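Local atomic coordinates of Poly(A) RNA polymerase GLD2 (Rattus norvegicus, PDB entry 6LBK), a protein that probably adds successive AMP units from ATP to the 3' ends of selected cytoplasmic mRNAs and a single nucleotide to some microRNAs. Residues 44-49 and 55-60; 101-106 and 202-207; 365-368 and 372-375. The protein carries 1 engineered substitution. All blocks are in the same frame, centred on the assembly; numbering follows the deposited sequence.

Contact 1 (44-49 and 55-60); sequences TLPEAK and QILELF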
ATOM      1  N   THR A  44      13.224  15.036  -9.336  1.00128.68           N
ATOM      2  CA  THR A  44      14.103  14.385  -8.374  1.00135.93           C
ATOM      3  C   THR A  44      14.143  12.875  -8.622  1.00135.28           C
ATOM      4  O   THR A  44      13.116  12.186  -8.587  1.00133.39           O
ATOM      5  CB  THR A  44      13.677  14.679  -6.910  1.00140.87           C
ATOM      6  OG1 THR A  44      14.598  14.070  -5.996  1.00144.36           O
ATOM      7  CG2 THR A  44      12.234  14.217  -6.619  1.00136.45           C
ATOM      8  N   LEU A  45      15.330  12.358  -8.915  1.00131.83           N
ATOM      9  CA  LEU A  45      15.451  10.939  -9.196  1.00132.20           C
ATOM     10  C   LEU A  45      16.789  10.423  -8.697  1.00127.38           C
ATOM     11  O   LEU A  45      17.749  11.195  -8.586  1.00132.10           O
ATOM     12  CB  LEU A  45      15.291  10.638 -10.692  1.00133.89           C
ATOM     13  CG  LEU A  45      13.854  10.515 -11.207  1.00131.42           C
ATOM     14  CD1 LEU A  45      13.889  10.119 -12.669  1.00132.34           C
ATOM     15  CD2 LEU A  45      13.023   9.525 -10.382  1.00127.30           C
ATOM     16  N   PRO A  46      16.878   9.128  -8.371  1.00114.50           N
ATOM     17  CA  PRO A  46      18.127   8.567  -7.841  1.00115.01           C
ATOM     18  C   PRO A  46      19.228   8.479  -8.887  1.00119.58           C
ATOM     19  O   PRO A  46      19.083   8.981 -10.007  1.00113.79           O
ATOM     20  CB  PRO A  46      17.706   7.180  -7.340  1.00108.97           C
ATOM     21  CG  PRO A  46      16.214   7.276  -7.155  1.00103.74           C
ATOM     22  CD  PRO A  46      15.759   8.180  -8.244  1.00103.71           C
ATOM     23  N   GLU A  47      20.317   7.793  -8.522  1.00129.12           N
ATOM     24  CA  GLU A  47      21.601   7.795  -9.218  1.00131.97           C
ATOM     25  C   GLU A  47      21.603   7.159 -10.607  1.00129.73           C
ATOM     26  O   GLU A  47      21.756   7.866 -11.609  1.00130.80           O
ATOM     27  CB  GLU A  47      22.616   7.065  -8.329  1.00138.30           C
ATOM     28  CG  GLU A  47      24.065   7.274  -8.682  1.00142.03           C
ATOM     29  CD  GLU A  47      24.732   8.317  -7.816  1.00144.60           C
ATOM     30  OE1 GLU A  47      24.688   8.183  -6.574  1.00142.68           O
ATOM     31  OE2 GLU A  47      25.301   9.270  -8.388  1.00147.99           O
ATOM     32  N   ALA A  48      21.479   5.833 -10.667  1.00131.22           N
ATOM     33  CA  ALA A  48      21.406   5.046 -11.900  1.00127.75           C
ATOM     34  C   ALA A  48      22.742   5.009 -12.635  1.00122.62           C
ATOM     35  O   ALA A  48      22.857   5.488 -13.770  1.00122.90           O
ATOM     36  CB  ALA A  48      20.308   5.577 -12.831  1.00126.13           C
ATOM     37  N   LYS A  49      23.755   4.439 -11.978  1.00117.60           N
ATOM     38  CA  LYS A  49      25.088   4.235 -12.535  1.00108.78           C
ATOM     39  C   LYS A  49      25.260   2.866 -13.186  1.00102.59           C
ATOM     40  O   LYS A  49      26.220   2.670 -13.942  1.00104.76           O
ATOM     41  CB  LYS A  49      26.163   4.413 -11.455  1.00110.55           C
ATOM     42  CG  LYS A  49      26.260   5.807 -10.870  1.00113.60           C
ATOM     43  CD  LYS A  49      27.606   6.010 -10.166  1.00128.05           C
ATOM     44  CE  LYS A  49      27.618   5.570  -8.700  1.00132.77           C
ATOM     45  NZ  LYS A  49      28.892   6.018  -8.020  1.00134.49           N
ATOM     46  N   GLN A  55      17.081   0.285 -15.063  1.00 81.34           N
ATOM     47  CA  GLN A  55      15.843  -0.419 -15.392  1.00 74.36           C
ATOM     48  C   GLN A  55      14.773  -0.174 -14.340  1.00 69.04           C
ATOM     49  O   GLN A  55      13.587  -0.118 -14.673  1.00 70.01           O
ATOM     50  CB  GLN A  55      16.093  -1.921 -15.535  1.00 78.38           C
ATOM     51  CG  GLN A  55      16.761  -2.316 -16.824  1.00 78.27           C
ATOM     52  CD  GLN A  55      17.196  -3.741 -16.787  1.00 80.61           C
ATOM     53  OE1 GLN A  55      17.641  -4.226 -15.748  1.00 86.08           O
ATOM     54  NE2 GLN A  55      17.079  -4.433 -17.915  1.00 79.25           N
ATOM     55  N   ILE A  56      15.178  -0.004 -13.080  1.00 71.83           N
ATOM     56  CA  ILE A  56      14.216   0.264 -12.013  1.00 68.21           C
ATOM     57  C   ILE A  56      13.624   1.657 -12.185  1.00 68.82           C
ATOM     58  O   ILE A  56      12.418   1.858 -12.015  1.00 59.57           O
ATOM     59  CB  ILE A  56      14.879   0.123 -10.634  1.00 68.56           C
ATOM     60  CG1 ILE A  56      15.265  -1.333 -10.352  1.00 69.74           C
ATOM     61  CG2 ILE A  56      13.942   0.731  -9.546  1.00 66.02           C
ATOM     62  CD1 ILE A  56      16.016  -1.531  -9.065  1.00 73.43           C
ATOM     63  N   LEU A  57      14.465   2.639 -12.539  1.00 75.60           N
ATOM     64  CA  LEU A  57      13.940   3.970 -12.832  1.00 72.96           C
ATOM     65  C   LEU A  57      13.098   3.990 -14.104  1.00 81.47           C
ATOM     66  O   LEU A  57      12.095   4.709 -14.163  1.00 81.00           O
ATOM     67  CB  LEU A  57      15.062   4.993 -12.927  1.00 61.21           C
ATOM     68  CG  LEU A  57      15.515   5.350 -11.525  1.00 64.78           C
ATOM     69  CD1 LEU A  57      16.797   6.114 -11.608  1.00 86.85           C
ATOM     70  CD2 LEU A  57      14.474   6.161 -10.874  1.00 64.36           C
ATOM     71  N   GLU A  58      13.502   3.244 -15.141  1.00 82.16           N
ATOM     72  CA  GLU A  58      12.706   3.153 -16.367  1.00 80.71           C
ATOM     73  C   GLU A  58      11.315   2.593 -16.081  1.00 72.41           C
ATOM     74  O   GLU A  58      10.300   3.138 -16.538  1.00 77.90           O
ATOM     75  CB  GLU A  58      13.437   2.297 -17.408  1.00 84.64           C
ATOM     76  CG  GLU A  58      14.139   3.077 -18.500  1.00 91.36           C
ATOM     77  CD  GLU A  58      15.100   2.220 -19.335  1.00104.51           C
ATOM     78  OE1 GLU A  58      14.652   1.217 -19.936  1.00109.25           O
ATOM     79  OE2 GLU A  58      16.303   2.569 -19.418  1.00109.85           O
ATOM     80  N   LEU A  59      11.253   1.504 -15.311  1.00 64.51           N
ATOM     81  CA  LEU A  59       9.966   0.932 -14.931  1.00 64.22           C
ATOM     82  C   LEU A  59       9.182   1.896 -14.043  1.00 75.01           C
ATOM     83  O   LEU A  59       7.957   2.036 -14.185  1.00 78.08           O
ATOM     84  CB  LEU A  59      10.186  -0.404 -14.214  1.00 57.78           C
ATOM     85  CG  LEU A  59       8.939  -1.168 -13.781  1.00 59.65           C
ATOM     86  CD1 LEU A  59       8.309  -1.828 -14.981  1.00 61.52           C
ATOM     87  CD2 LEU A  59       9.285  -2.192 -12.738  1.00 62.85           C
ATOM     88  N   PHE A  60       9.874   2.573 -13.127  1.00 69.87           N
ATOM     89  CA  PHE A  60       9.217   3.539 -12.265  1.00 64.77           C
ATOM     90  C   PHE A  60       8.554   4.634 -13.086  1.00 71.47           C
ATOM     91  O   PHE A  60       7.367   4.923 -12.915  1.00 64.36           O
ATOM     92  CB  PHE A  60      10.224   4.132 -11.284  1.00 58.63           C
ATOM     93  CG  PHE A  60       9.656   5.236 -10.465  1.00 63.56           C
ATOM     94  CD1 PHE A  60       8.459   5.046  -9.763  1.00 60.87           C
ATOM     95  CD2 PHE A  60      10.304   6.454 -10.384  1.00 70.94           C
ATOM     96  CE1 PHE A  60       7.896   6.069  -9.014  1.00 63.09           C
ATOM     97  CE2 PHE A  60       9.768   7.481  -9.626  1.00 80.98           C
ATOM     98  CZ  PHE A  60       8.552   7.289  -8.933  1.00 78.07           C
TER
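Leu-57 and Phe-60, on helix 51-63, receive the irregular segment 44-49, the loop leading into that helix, which lies along it through Leu-45, Pro-46 and Ala-48. Before them in sequence, Ile-56 faces elsewhere, onto Pro-202 of helix 200-213 and onto Leu-283 and Leu-287 of helix 283-297. Leu-57 carries most of the contact, and its two methyl branches divide the work. With CG anti to the carbonyl carbon (chi1 -77°), the fork leaves the helix toward the incoming chain. Its CD2 lies between two neighbours, 3.6 Å from Pro-46 CD and 3.7 Å from Leu-45 CD2. The leucine side chains slide past each other in opposite directions, whereas the proline ring is met at a slant. The other branch, Leu-57 CD1, reaches Ala-48 CB at 3.8 Å and also passes the carbonyl oxygen of Pro-46. One turn further on, within segment 44-49 Phe-60 touches Leu-45 alone: the CD2 methyl of the leucine sits in the plane of the ring at its edge, 3.9 Å from Phe-60 CE2. Leu-45 CD2 thus touches both helix residues. Beyond the pair of segments, Phe-60 also leans on Arg-201 and Pro-202, and Leu-57 on Leu-283. Every touch between the two segments is carbon on carbon or weak van der Waals contact with a backbone oxygen, and the buried surface is small. Apolar packing around the buried Leu-57, rather than directed polar bonds, therefore joins the loop before helix 51-63 to the part of that helix belonging to the central palm region of the family.

Contact 2 (101-106 and 202-207); sequences NGFGAR and PLVLVI
Phe-103 and Ala-105 lean on Val-204 and Leu-205, joining a loop of the nucleotidyltransferase palm to helix 200-213. The loop runs between strands 91-96 and 110-116 and leads into Asp-109 and Asp-111, which by similarity bind the catalytic magnesium; the side chains of Ala-105 and Asp-109 lie about 9 Å apart. Apolar packing makes up the contact itself. Val-204 meets the phenyl ring obliquely, the two side chains crossing at about a right angle. Its CG1, anti to the backbone N (chi1 157°), approaches the inner end of the ring, 3.5 Å from Phe-103 CD1, while its CG2 lies beside Phe-103 CE1 at 3.9 Å. The two methyls thus follow the ring from CG and CD1 to CE1; Val-230 of helix 226-239 also touches Phe-103. Next along the helix, Leu-205 reaches out with a single methyl, its CD2 standing 3.7 Å from Ala-105 CB and, more loosely, near the carbonyl oxygen of Gly-104. All five touching residues are buried. Polar bonds frame this packing from outside the helical segment: Arg-201 NE bonds to the carbonyl oxygen of Gly-102, and Lys-208 NZ to that of Phe-103, so two basic residues of one helix hold consecutive carbonyls of the loop. Within the loop an Asx turn sets the backbone just ahead of the phenyl ring: Asn-101 OD1 accepts from Phe-103 N at 2.7 Å, with an N-H...O angle of 159° and the donor tilted 23° from the carbonyl plane.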
ATOM      1  N   ASN A 101      -1.420   7.681  -1.593  1.00 48.04           N
ATOM      2  CA  ASN A 101      -0.316   7.495  -0.650  1.00 55.12           C
ATOM      3  C   ASN A 101       1.063   7.622  -1.296  1.00 56.06           C
ATOM      4  O   ASN A 101       2.058   7.337  -0.633  1.00 53.26           O
ATOM      5  CB  ASN A 101      -0.427   6.127   0.048  1.00 58.75           C
ATOM      6  CG  ASN A 101      -0.175   4.955  -0.893  1.00 51.14           C
ATOM      7  OD1 ASN A 101       0.349   5.126  -1.988  1.00 54.64           O
ATOM      8  ND2 ASN A 101      -0.601   3.773  -0.487  1.00 48.57           N
ATOM      9  N   GLY A 102       1.147   7.978  -2.576  1.00 51.24           N
ATOM     10  CA  GLY A 102       2.414   8.116  -3.264  1.00 54.46           C
ATOM     11  C   GLY A 102       2.985   6.848  -3.864  1.00 55.54           C
ATOM     12  O   GLY A 102       3.983   6.927  -4.585  1.00 63.00           O
ATOM     13  N   PHE A 103       2.365   5.699  -3.651  1.00 53.42           N
ATOM     14  CA  PHE A 103       2.878   4.450  -4.202  1.00 62.80           C
ATOM     15  C   PHE A 103       1.947   3.880  -5.273  1.00 69.73           C
ATOM     16  O   PHE A 103       1.757   2.662  -5.380  1.00 71.34           O
ATOM     17  CB  PHE A 103       3.126   3.424  -3.094  1.00 55.78           C
ATOM     18  CG  PHE A 103       4.026   3.908  -2.007  1.00 56.17           C
ATOM     19  CD1 PHE A 103       5.313   4.300  -2.277  1.00 65.47           C
ATOM     20  CD2 PHE A 103       3.594   3.946  -0.706  1.00 54.73           C
ATOM     21  CE1 PHE A 103       6.152   4.740  -1.257  1.00 66.28           C
ATOM     22  CE2 PHE A 103       4.414   4.378   0.303  1.00 57.68           C
ATOM     23  CZ  PHE A 103       5.696   4.776   0.033  1.00 61.20           C
ATOM     24  N   GLY A 104       1.336   4.763  -6.064  1.00 66.86           N
ATOM     25  CA  GLY A 104       0.452   4.335  -7.130  1.00 59.70           C
ATOM     26  C   GLY A 104       1.147   4.142  -8.473  1.00 66.03           C
ATOM     27  O   GLY A 104       2.118   4.827  -8.812  1.00 61.55           O
ATOM     28  N   ALA A 105       0.617   3.178  -9.231  1.00 62.56           N
ATOM     29  CA  ALA A 105       0.975   2.912 -10.617  1.00 66.00           C
ATOM     30  C   ALA A 105      -0.214   3.218 -11.512  1.00 68.45           C
ATOM     31  O   ALA A 105      -1.362   3.232 -11.062  1.00 70.42           O
ATOM     32  CB  ALA A 105       1.378   1.449 -10.828  1.00 69.63           C
ATOM     33  N   ARG A 106       0.073   3.448 -12.797  1.00 70.04           N
ATOM     34  CA  ARG A 106      -0.982   3.693 -13.780  1.00 73.20           C
ATOM     35  C   ARG A 106      -2.114   2.684 -13.648  1.00 84.66           C
ATOM     36  O   ARG A 106      -3.270   2.999 -13.948  1.00 92.78           O
ATOM     37  CB  ARG A 106      -0.408   3.683 -15.209  1.00 77.18           C
ATOM     38  CG  ARG A 106       0.153   5.044 -15.600  1.00 78.40           C
ATOM     39  CD  ARG A 106       0.032   5.446 -17.078  1.00 94.87           C
ATOM     40  NE  ARG A 106       0.900   4.745 -18.031  1.00113.26           N
ATOM     41  CZ  ARG A 106       0.457   3.946 -18.999  1.00119.36           C
ATOM     42  NH1 ARG A 106      -0.851   3.748 -19.141  1.00120.55           N
ATOM     43  NH2 ARG A 106       1.315   3.360 -19.833  1.00121.23           N
ATOM     44  N   PRO A 202      10.521   4.534  -6.265  1.00 65.90           N
ATOM     45  CA  PRO A 202      10.959   3.533  -7.263  1.00 64.43           C
ATOM     46  C   PRO A 202      11.102   2.132  -6.698  1.00 64.46           C
ATOM     47  O   PRO A 202      10.715   1.144  -7.348  1.00 64.99           O
ATOM     48  CB  PRO A 202      12.313   4.084  -7.745  1.00 70.30           C
ATOM     49  CG  PRO A 202      12.222   5.554  -7.512  1.00 74.79           C
ATOM     50  CD  PRO A 202      11.426   5.700  -6.240  1.00 69.85           C
ATOM     51  N   LEU A 203      11.628   2.019  -5.480  1.00 62.36           N
ATOM     52  CA  LEU A 203      11.819   0.703  -4.897  1.00 53.04           C
ATOM     53  C   LEU A 203      10.483   0.050  -4.613  1.00 48.12           C
ATOM     54  O   LEU A 203      10.262  -1.119  -4.945  1.00 49.25           O
ATOM     55  CB  LEU A 203      12.617   0.816  -3.606  1.00 59.39           C
ATOM     56  CG  LEU A 203      13.026  -0.575  -3.135  1.00 61.82           C
ATOM     57  CD1 LEU A 203      14.259  -1.056  -3.999  1.00 51.19           C
ATOM     58  CD2 LEU A 203      13.273  -0.696  -1.626  1.00 61.11           C
ATOM     59  N   VAL A 204       9.572   0.800  -3.996  1.00 50.57           N
ATOM     60  CA  VAL A 204       8.270   0.242  -3.675  1.00 43.78           C
ATOM     61  C   VAL A 204       7.554  -0.200  -4.945  1.00 46.61           C
ATOM     62  O   VAL A 204       6.912  -1.257  -4.975  1.00 43.84           O
ATOM     63  CB  VAL A 204       7.453   1.256  -2.857  1.00 46.04           C
ATOM     64  CG1 VAL A 204       5.963   0.975  -2.978  1.00 44.71           C
ATOM     65  CG2 VAL A 204       7.911   1.252  -1.367  1.00 37.90           C
ATOM     66  N   LEU A 205       7.673   0.578  -6.022  1.00 50.45           N
ATOM     67  CA  LEU A 205       6.931   0.249  -7.234  1.00 59.67           C
ATOM     68  C   LEU A 205       7.474  -1.026  -7.879  1.00 61.46           C
ATOM     69  O   LEU A 205       6.702  -1.918  -8.264  1.00 59.91           O
ATOM     70  CB  LEU A 205       6.963   1.430  -8.212  1.00 58.99           C
ATOM     71  CG  LEU A 205       6.209   1.478  -9.554  1.00 70.75           C
ATOM     72  CD1 LEU A 205       6.543   0.366 -10.561  1.00 68.91           C
ATOM     73  CD2 LEU A 205       4.719   1.526  -9.268  1.00 78.97           C
ATOM     74  N   VAL A 206       8.800  -1.116  -8.046  1.00 57.83           N
ATOM     75  CA  VAL A 206       9.352  -2.325  -8.657  1.00 60.58           C
ATOM     76  C   VAL A 206       9.031  -3.538  -7.799  1.00 54.36           C
ATOM     77  O   VAL A 206       8.764  -4.628  -8.312  1.00 45.86           O
ATOM     78  CB  VAL A 206      10.870  -2.190  -8.884  1.00 64.31           C
ATOM     79  CG1 VAL A 206      11.638  -2.144  -7.534  1.00 52.13           C
ATOM     80  CG2 VAL A 206      11.360  -3.334  -9.738  1.00 65.00           C
ATOM     81  N   ILE A 207       8.996  -3.353  -6.483  1.00 53.96           N
ATOM     82  CA  ILE A 207       8.705  -4.449  -5.573  1.00 50.95           C
ATOM     83  C   ILE A 207       7.232  -4.866  -5.651  1.00 53.10           C
ATOM     84  O   ILE A 207       6.916  -6.063  -5.623  1.00 59.22           O
ATOM     85  CB  ILE A 207       9.143  -4.022  -4.167  1.00 43.22           C
ATOM     86  CG1 ILE A 207      10.690  -4.039  -4.114  1.00 41.60           C
ATOM     87  CG2 ILE A 207       8.525  -4.895  -3.138  1.00 43.81           C
ATOM     88  CD1 ILE A 207      11.296  -3.594  -2.785  1.00 37.03           C
TER

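Contact 3 (365-368 and 372-375); sequences RDLN and PLRA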
ATOM      1  N   ARG A 365      22.423  -9.353 -12.476  1.00108.66           N
ATOM      2  CA  ARG A 365      21.887  -8.066 -12.018  1.00 98.70           C
ATOM      3  C   ARG A 365      21.130  -7.318 -13.115  1.00 91.92           C
ATOM      4  O   ARG A 365      21.500  -6.200 -13.492  1.00 94.94           O
ATOM      5  CB  ARG A 365      22.999  -7.205 -11.415  1.00 98.62           C
ATOM      6  CG  ARG A 365      23.346  -7.740 -10.053  1.00103.78           C
ATOM      7  CD  ARG A 365      24.184  -6.849  -9.186  1.00109.83           C
ATOM      8  NE  ARG A 365      24.653  -7.653  -8.056  1.00122.53           N
ATOM      9  CZ  ARG A 365      25.386  -7.196  -7.048  1.00129.33           C
ATOM     10  NH1 ARG A 365      25.746  -5.917  -7.012  1.00130.95           N
ATOM     11  NH2 ARG A 365      25.756  -8.022  -6.073  1.00129.05           N
ATOM     12  N   ASP A 366      20.155  -8.006 -13.708  1.00 86.28           N
ATOM     13  CA  ASP A 366      19.195  -7.465 -14.662  1.00 83.17           C
ATOM     14  C   ASP A 366      17.808  -7.633 -14.055  1.00 75.15           C
ATOM     15  O   ASP A 366      17.507  -8.688 -13.483  1.00 75.79           O
ATOM     16  CB  ASP A 366      19.328  -8.209 -16.012  1.00 89.60           C
ATOM     17  CG  ASP A 366      18.504  -7.584 -17.135  1.00 91.71           C
ATOM     18  OD1 ASP A 366      17.383  -7.092 -16.869  1.00 88.72           O
ATOM     19  OD2 ASP A 366      18.980  -7.593 -18.290  1.00 95.18           O
ATOM     20  N   LEU A 367      16.979  -6.579 -14.140  1.00 82.49           N
ATOM     21  CA  LEU A 367      15.613  -6.653 -13.613  1.00 71.13           C
ATOM     22  C   LEU A 367      14.800  -7.726 -14.321  1.00 75.20           C
ATOM     23  O   LEU A 367      13.799  -8.188 -13.774  1.00 81.59           O
ATOM     24  CB  LEU A 367      14.909  -5.299 -13.712  1.00 70.59           C
ATOM     25  CG  LEU A 367      13.594  -5.163 -12.927  1.00 62.75           C
ATOM     26  CD1 LEU A 367      13.826  -5.251 -11.450  1.00 54.11           C
ATOM     27  CD2 LEU A 367      12.952  -3.863 -13.243  1.00 67.36           C
ATOM     28  N   ASN A 368      15.200  -8.110 -15.538  1.00 78.01           N
ATOM     29  CA  ASN A 368      14.543  -9.188 -16.272  1.00 84.04           C
ATOM     30  C   ASN A 368      14.687 -10.548 -15.588  1.00 85.55           C
ATOM     31  O   ASN A 368      13.956 -11.482 -15.938  1.00 89.31           O
ATOM     32  CB  ASN A 368      15.097  -9.283 -17.694  1.00 95.73           C
ATOM     33  CG  ASN A 368      14.251  -8.537 -18.708  1.00105.27           C
ATOM     34  OD1 ASN A 368      13.111  -8.923 -18.982  1.00108.80           O
ATOM     35  ND2 ASN A 368      14.815  -7.478 -19.297  1.00108.44           N
ATOM     36  N   PRO A 372       9.926  -9.831 -15.876  1.00 99.27           N
ATOM     37  CA  PRO A 372      10.007  -9.497 -17.307  1.00106.52           C
ATOM     38  C   PRO A 372       9.576  -8.057 -17.539  1.00111.40           C
ATOM     39  O   PRO A 372       8.424  -7.688 -17.289  1.00111.93           O
ATOM     40  CB  PRO A 372       9.045 -10.499 -17.959  1.00110.32           C
ATOM     41  CG  PRO A 372       8.213 -11.061 -16.829  1.00106.33           C
ATOM     42  CD  PRO A 372       9.104 -11.026 -15.631  1.00102.53           C
ATOM     43  N   LEU A 373      10.512  -7.237 -18.035  1.00116.69           N
ATOM     44  CA  LEU A 373      10.227  -5.819 -18.244  1.00118.45           C
ATOM     45  C   LEU A 373       9.234  -5.579 -19.376  1.00124.31           C
ATOM     46  O   LEU A 373       8.676  -4.477 -19.466  1.00120.49           O
ATOM     47  CB  LEU A 373      11.521  -5.038 -18.516  1.00114.04           C
ATOM     48  CG  LEU A 373      12.285  -4.455 -17.325  1.00102.47           C
ATOM     49  CD1 LEU A 373      11.451  -3.408 -16.584  1.00 90.79           C
ATOM     50  CD2 LEU A 373      12.708  -5.559 -16.393  1.00102.85           C
ATOM     51  N   ARG A 374       9.001  -6.580 -20.236  1.00130.92           N
ATOM     52  CA  ARG A 374       8.016  -6.465 -21.308  1.00134.53           C
ATOM     53  C   ARG A 374       6.586  -6.685 -20.821  1.00139.68           C
ATOM     54  O   ARG A 374       5.642  -6.250 -21.494  1.00135.15           O
ATOM     55  CB  ARG A 374       8.338  -7.461 -22.431  1.00138.36           C
ATOM     56  CG  ARG A 374       9.782  -7.404 -22.938  1.00138.81           C
ATOM     57  CD  ARG A 374       9.967  -8.104 -24.288  1.00150.82           C
ATOM     58  NE  ARG A 374       9.872  -9.565 -24.224  1.00160.43           N
ATOM     59  CZ  ARG A 374      10.908 -10.388 -24.067  1.00163.31           C
ATOM     60  NH1 ARG A 374      12.135  -9.903 -23.941  1.00162.92           N
ATOM     61  NH2 ARG A 374      10.720 -11.703 -24.028  1.00165.55           N
ATOM     62  N   ALA A 375       6.404  -7.341 -19.674  1.00151.29           N
ATOM     63  CA  ALA A 375       5.085  -7.633 -19.128  1.00160.36           C
ATOM     64  C   ALA A 375       4.504  -6.488 -18.310  1.00161.51           C
ATOM     65  O   ALA A 375       3.307  -6.514 -18.001  1.00166.80           O
ATOM     66  CB  ALA A 375       5.138  -8.898 -18.265  1.00161.80           C
TER
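Two torsions bring Leu-367 and Asn-368 against Leu-373. In Leu-367 the CG is anti to the backbone N (chi1 -167°), which carries CG and CD2 to one methyl of Leu-373, beside which CB already lies; in Asn-368 a chi1 of -96°, well away from a staggered value, swings the amide toward the chain that returns after residues 369-371. Leu-373 CD2 is the apolar meeting point, 3.5 Å from Leu-367 CB and almost as close to CG and CD2 of that residue. Its other branch, CD1, stands 3.7 Å from Leu-367 CD2, and the two leucines cross at about a right angle. The asparagine provides the polar link. Its OD1 accepts from Leu-373 N at 3.2 Å; the N-H points well at the oxygen (164°), but it arrives from high above the carbonyl plane rather than along a lone pair. The same oxygen rests near Pro-372 CA, while Asn-368 ND2 passes CB and CD2 of Leu-373 obliquely. Both segments are turned structures. Asp-366 OD1 accepts from Asn-368 N at 2.8 Å in an Asx turn, and a type I beta turn runs from Pro-372 to Ala-375, closed by Ala-375 N to Pro-372 O at 3.1 Å. Gln-55 of helix 51-63 grips the first turn with both ends of its amide: NE2 gives a second bond to Asp-366 OD1, and OE1 accepts from Leu-367 N. Leu-59 of that helix touches both leucines. The contact thus pairs two leucines, one of them buried, with an amide-to-backbone bond. Off-plane approach and length are consistent with a modest bond that fixes where the returning backbone meets the asparagine, beside the apolar leucine packing.

From the N terminus, contact 1 closes first, a short loop in which the opening chain packs on helix 51-63. Contact 2 then spans 95 residues, taking in most of the palm sheet, and brings the loop leading to the catalytic aspartates against helix 200-213. Contact 3 closes a three-residue loop after helix 344-363, near the C terminus. The three follow in series, neither nested nor crossed, yet they touch in space. Phe-60 packs on Pro-202 between contacts 1 and 2, Leu-59 meets both Val-206 and Leu-373, and Val-206 reaches Leu-367. Helices 51-63 and 200-213 thereby tie the first and last modelled parts of the chain to the palm loop.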